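Local coordinates for hypothetical protein SpyM3_0169 (Streptococcus pyogenes, PDB 1PG6) that is of unknown function but belongs to the AIM24 family of the cupin clan and binds calcium ions, at residues 14-26 with 94-106. Sequence-based numbering, arbitrary orientation.
Sequences RFTIDQNMQFPLV and ALAPNTPGQIVAL. With CA (calcium ion), chain B.
I17 and I103 meet at an oblique angle, the terminal CD1 of I17 lying 3.4 Å from the branch methyl CG2 of I103, a carbon pair tighter than usual. The two branches of I103 serve different partners: with CG1 anti to the carbonyl carbon (chi1 -64°) and the chain extended beyond it, the I103 side chain slides past the P24 ring, the two pointing opposite ways, with I103 CD1 3.7 Å from P24 CG, while CG2 is left to I17. Two residues earlier in strand 14-17, the methyl of A105 meets the F15 ring obliquely, A105 CB 3.5 Å from F15 CZ, with CE1 almost as near.

These apolar pairs join two antiparallel sheets, consistent with the β-sandwich of the cupin clan: 14-17 and 103-108 are outermost strands of different sheets, and the segment axes, 9.0 Å apart, are too distant for backbone pairing. V26 and L95, by contrast, are neighbours within one sheet, an antiparallel hydrogen-bonded pair. V26 N donates to L95 O and L95 N to V26 O (2.9 Å, 162° at the hydrogen). Their side chains lie side by side, V26 CG1 pressed to L95 CB at 3.5 Å, and L159 and A122 of the other sheet contact them.

At the loop end F23 brings its ring edge to G101 N (3.7 Å from CD1), while CG of Q22 sits over the centre of one face. Between 95 and 103 the chain turns round a calcium ion, bound by O and OG1 of T99 and by a water that donates to Q102 O; N161 and S162 complete the site.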
loop_
_atom_site.group_PDB
_atom_site.type_symbol
_atom_site.label_atom_id
_atom_site.label_comp_id
_atom_site.label_asym_id
_atom_site.label_seq_id
_atom_site.Cartn_x
_atom_site.Cartn_y
_atom_site.Cartn_z
ATOM N N ARG A 14 -11.392 -9.508 -11.354
ATOM C CA ARG A 14 -12.579 -9.635 -10.522
ATOM C C ARG A 14 -12.080 -10.157 -9.181
ATOM O O ARG A 14 -11.361 -11.154 -9.126
ATOM C CB ARG A 14 -13.581 -10.614 -11.138
ATOM C CG ARG A 14 -14.998 -10.435 -10.601
ATOM C CD ARG A 14 -16.010 -11.311 -11.331
ATOM N NE ARG A 14 -16.052 -12.669 -10.799
ATOM C CZ ARG A 14 -16.487 -12.981 -9.583
ATOM N NH1 ARG A 14 -16.918 -12.028 -8.765
ATOM N NH2 ARG A 14 -16.496 -14.246 -9.182
ATOM N N PHE A 15 -12.447 -9.477 -8.102
ATOM C CA PHE A 15 -11.996 -9.886 -6.779
ATOM C C PHE A 15 -13.143 -10.136 -5.813
ATOM O O PHE A 15 -14.274 -9.712 -6.042
ATOM C CB PHE A 15 -11.061 -8.821 -6.201
ATOM C CG PHE A 15 -11.731 -7.501 -5.949
ATOM C CD1 PHE A 15 -12.311 -7.223 -4.715
ATOM C CD2 PHE A 15 -11.818 -6.550 -6.957
ATOM C CE1 PHE A 15 -12.969 -6.018 -4.492
ATOM C CE2 PHE A 15 -12.474 -5.341 -6.742
ATOM C CZ PHE A 15 -13.050 -5.075 -5.509
ATOM N N THR A 16 -12.838 -10.840 -4.731
ATOM C CA THR A 16 -13.818 -11.134 -3.702
ATOM C C THR A 16 -13.109 -11.109 -2.354
ATOM O O THR A 16 -12.336 -12.015 -2.036
ATOM C CB THR A 16 -14.470 -12.522 -3.899
ATOM O OG1 THR A 16 -15.181 -12.553 -5.143
ATOM C CG2 THR A 16 -15.441 -12.820 -2.763
ATOM N N ILE A 17 -13.352 -10.053 -1.583
ATOM C CA ILE A 17 -12.762 -9.925 -0.254
ATOM C C ILE A 17 -13.690 -10.685 0.678
ATOM O O ILE A 17 -14.897 -10.446 0.697
ATOM C CB ILE A 17 -12.689 -8.452 0.210
ATOM C CG1 ILE A 17 -11.723 -7.664 -0.677
ATOM C CG2 ILE A 17 -12.222 -8.384 1.660
ATOM C CD1 ILE A 17 -11.682 -6.175 -0.356
ATOM N N ASP A 18 -13.133 -11.619 1.438
ATOM C CA ASP A 18 -13.946 -12.400 2.359
ATOM C C ASP A 18 -14.670 -11.464 3.335
ATOM O O ASP A 18 -14.053 -10.563 3.899
ATOM C CB ASP A 18 -13.055 -13.369 3.134
ATOM C CG ASP A 18 -13.809 -14.574 3.614
ATOM O OD1 ASP A 18 -13.852 -15.577 2.869
ATOM O OD2 ASP A 18 -14.372 -14.512 4.726
ATOM N N GLN A 19 -15.969 -11.677 3.538
ATOM C CA GLN A 19 -16.749 -10.821 4.440
ATOM C C GLN A 19 -16.922 -11.400 5.841
ATOM O O GLN A 19 -17.110 -10.661 6.806
ATOM C CB GLN A 19 -18.145 -10.566 3.864
ATOM C CG GLN A 19 -18.173 -10.069 2.433
ATOM C CD GLN A 19 -19.574 -10.081 1.849
ATOM O OE1 GLN A 19 -20.455 -9.348 2.302
ATOM N NE2 GLN A 19 -19.789 -10.923 0.844
ATOM N N ASN A 20 -16.871 -12.721 5.954
ATOM C CA ASN A 20 -17.050 -13.353 7.249
ATOM C C ASN A 20 -15.756 -13.415 8.047
ATOM O O ASN A 20 -15.774 -13.329 9.275
ATOM C CB ASN A 20 -17.604 -14.766 7.077
ATOM C CG ASN A 20 -18.949 -14.786 6.396
ATOM O OD1 ASN A 20 -19.893 -14.148 6.853
ATOM N ND2 ASN A 20 -19.045 -15.524 5.294
HETATM N N MSE A 21 -14.635 -13.573 7.359
HETATM C CA MSE A 21 -13.362 -13.657 8.052
HETATM C C MSE A 21 -12.934 -12.325 8.649
HETATM O O MSE A 21 -13.046 -11.275 8.017
HETATM C CB MSE A 21 -12.292 -14.200 7.102
HETATM C CG MSE A 21 -12.522 -15.661 6.719
HETATM SE SE MSE A 21 -11.503 -16.180 5.135
HETATM C CE MSE A 21 -9.988 -15.210 5.523
ATOM N N GLN A 22 -12.485 -12.382 9.897
ATOM C CA GLN A 22 -12.012 -11.210 10.624
ATOM C C GLN A 22 -10.768 -10.670 9.924
ATOM O O GLN A 22 -10.584 -9.461 9.783
ATOM C CB GLN A 22 -11.694 -11.626 12.063
ATOM C CG GLN A 22 -10.826 -10.676 12.839
ATOM C CD GLN A 22 -10.561 -11.164 14.254
ATOM O OE1 GLN A 22 -9.723 -10.612 14.959
ATOM N NE2 GLN A 22 -11.279 -12.202 14.676
ATOM N N PHE A 23 -9.913 -11.590 9.494
ATOM C CA PHE A 23 -8.673 -11.263 8.776
ATOM C C PHE A 23 -8.914 -11.877 7.399
ATOM O O PHE A 23 -8.772 -13.078 7.205
ATOM C CB PHE A 23 -7.491 -11.912 9.491
ATOM C CG PHE A 23 -7.373 -11.505 10.927
ATOM C CD1 PHE A 23 -7.063 -10.184 11.261
ATOM C CD2 PHE A 23 -7.637 -12.423 11.945
ATOM C CE1 PHE A 23 -7.016 -9.773 12.584
ATOM C CE2 PHE A 23 -7.595 -12.027 13.278
ATOM C CZ PHE A 23 -7.283 -10.689 13.602
ATOM N N PRO A 24 -9.303 -11.039 6.431
ATOM C CA PRO A 24 -9.608 -11.431 5.062
ATOM C C PRO A 24 -8.524 -11.925 4.140
ATOM O O PRO A 24 -7.342 -11.601 4.265
ATOM C CB PRO A 24 -10.273 -10.181 4.493
ATOM C CG PRO A 24 -9.511 -9.086 5.159
ATOM C CD PRO A 24 -9.458 -9.580 6.597
ATOM N N LEU A 25 -8.980 -12.739 3.202
ATOM C CA LEU A 25 -8.156 -13.287 2.144
ATOM C C LEU A 25 -8.906 -12.677 0.966
ATOM O O LEU A 25 -10.111 -12.424 1.062
ATOM C CB LEU A 25 -8.288 -14.809 2.134
ATOM C CG LEU A 25 -7.059 -15.690 1.931
ATOM C CD1 LEU A 25 -5.901 -15.238 2.812
ATOM C CD2 LEU A 25 -7.449 -17.126 2.240
ATOM N N VAL A 26 -8.210 -12.391 -0.123
ATOM C CA VAL A 26 -8.887 -11.852 -1.289
ATOM C C VAL A 26 -8.670 -12.824 -2.440
ATOM O O VAL A 26 -7.537 -13.157 -2.782
ATOM C CB VAL A 26 -8.366 -10.435 -1.678
ATOM C CG1 VAL A 26 -6.869 -10.456 -1.906
ATOM C CG2 VAL A 26 -9.098 -9.937 -2.919
ATOM N N ALA A 94 -5.107 -16.160 -4.751
ATOM C CA ALA A 94 -5.592 -15.611 -3.495
ATOM C C ALA A 94 -4.431 -14.905 -2.820
ATOM O O ALA A 94 -3.310 -15.410 -2.824
ATOM C CB ALA A 94 -6.127 -16.734 -2.601
ATOM N N LEU A 95 -4.710 -13.737 -2.255
ATOM C CA LEU A 95 -3.693 -12.943 -1.577
ATOM C C LEU A 95 -4.051 -12.734 -0.121
ATOM O O LEU A 95 -5.226 -12.741 0.251
ATOM C CB LEU A 95 -3.575 -11.557 -2.214
ATOM C CG LEU A 95 -3.342 -11.454 -3.717
ATOM C CD1 LEU A 95 -3.248 -9.975 -4.113
ATOM C CD2 LEU A 95 -2.077 -12.207 -4.078
ATOM N N ALA A 96 -3.025 -12.530 0.696
ATOM C CA ALA A 96 -3.209 -12.273 2.113
ATOM C C ALA A 96 -2.338 -11.083 2.500
ATOM O O ALA A 96 -1.167 -11.020 2.124
ATOM C CB ALA A 96 -2.796 -13.499 2.926
ATOM N N PRO A 97 -2.906 -10.111 3.224
ATOM C CA PRO A 97 -2.154 -8.929 3.665
ATOM C C PRO A 97 -1.075 -9.393 4.642
ATOM O O PRO A 97 -1.266 -10.395 5.337
ATOM C CB PRO A 97 -3.215 -8.083 4.367
ATOM C CG PRO A 97 -4.502 -8.509 3.716
ATOM C CD PRO A 97 -4.328 -9.997 3.587
ATOM N N ASN A 98 0.041 -8.669 4.721
ATOM C CA ASN A 98 1.113 -9.070 5.630
ATOM C C ASN A 98 0.897 -8.647 7.078
ATOM O O ASN A 98 1.681 -9.019 7.949
ATOM C CB ASN A 98 2.473 -8.558 5.133
ATOM C CG ASN A 98 2.523 -7.052 4.997
ATOM O OD1 ASN A 98 2.120 -6.318 5.895
ATOM N ND2 ASN A 98 3.037 -6.581 3.868
ATOM N N THR A 99 -0.153 -7.873 7.343
ATOM C CA THR A 99 -0.440 -7.450 8.714
ATOM C C THR A 99 -1.899 -7.727 9.077
ATOM O O THR A 99 -2.779 -7.712 8.215
ATOM C CB THR A 99 -0.147 -5.934 8.938
ATOM O OG1 THR A 99 -0.948 -5.143 8.057
ATOM C CG2 THR A 99 1.308 -5.619 8.670
ATOM N N PRO A 100 -2.171 -8.009 10.360
ATOM C CA PRO A 100 -3.540 -8.288 10.811
ATOM C C PRO A 100 -4.406 -7.048 10.642
ATOM O O PRO A 100 -4.104 -6.000 11.208
ATOM C CB PRO A 100 -3.362 -8.633 12.287
ATOM C CG PRO A 100 -1.931 -9.105 12.375
ATOM C CD PRO A 100 -1.206 -8.181 11.458
ATOM N N GLY A 101 -5.481 -7.151 9.868
ATOM C CA GLY A 101 -6.330 -5.989 9.688
ATOM C C GLY A 101 -7.441 -6.195 8.686
ATOM O O GLY A 101 -8.031 -7.267 8.618
ATOM N N GLN A 102 -7.711 -5.160 7.899
ATOM C CA GLN A 102 -8.771 -5.197 6.905
ATOM C C GLN A 102 -8.241 -4.839 5.523
ATOM O O GLN A 102 -7.088 -4.437 5.367
ATOM C CB GLN A 102 -9.890 -4.213 7.285
ATOM C CG GLN A 102 -10.658 -4.588 8.569
ATOM C CD GLN A 102 -11.752 -3.583 8.932
ATOM O OE1 GLN A 102 -12.828 -3.955 9.413
ATOM N NE2 GLN A 102 -11.475 -2.309 8.717
ATOM N N ILE A 103 -9.097 -5.012 4.525
ATOM C CA ILE A 103 -8.762 -4.693 3.145
ATOM C C ILE A 103 -9.863 -3.783 2.626
ATOM O O ILE A 103 -11.035 -3.976 2.942
ATOM C CB ILE A 103 -8.711 -5.965 2.259
ATOM C CG1 ILE A 103 -7.586 -6.886 2.738
ATOM C CG2 ILE A 103 -8.491 -5.582 0.793
ATOM C CD1 ILE A 103 -7.576 -8.250 2.058
ATOM N N VAL A 104 -9.484 -2.776 1.850
ATOM C CA VAL A 104 -10.461 -1.866 1.275
ATOM C C VAL A 104 -10.164 -1.766 -0.214
ATOM O O VAL A 104 -9.006 -1.649 -0.618
ATOM C CB VAL A 104 -10.391 -0.456 1.938
ATOM C CG1 VAL A 104 -8.992 0.127 1.811
ATOM C CG2 VAL A 104 -11.422 0.467 1.315
ATOM N N ALA A 105 -11.212 -1.852 -1.025
ATOM C CA ALA A 105 -11.066 -1.765 -2.475
ATOM C C ALA A 105 -11.490 -0.369 -2.909
ATOM O O ALA A 105 -12.548 0.115 -2.517
ATOM C CB ALA A 105 -11.937 -2.814 -3.152
ATOM N N LEU A 106 -10.660 0.270 -3.720
ATOM C CA LEU A 106 -10.943 1.611 -4.196
ATOM C C LEU A 106 -10.901 1.649 -5.723
ATOM O O LEU A 106 -9.931 1.195 -6.340
ATOM C CB LEU A 106 -9.921 2.583 -3.600
ATOM C CG LEU A 106 -9.918 2.679 -2.063
ATOM C CD1 LEU A 106 -8.715 3.484 -1.587
ATOM C CD2 LEU A 106 -11.209 3.340 -1.588
HETATM CA CA CA B . -3.116 -5.653 6.759
HETATM O O HOH W 1 -5.374 -6.626 6.333
#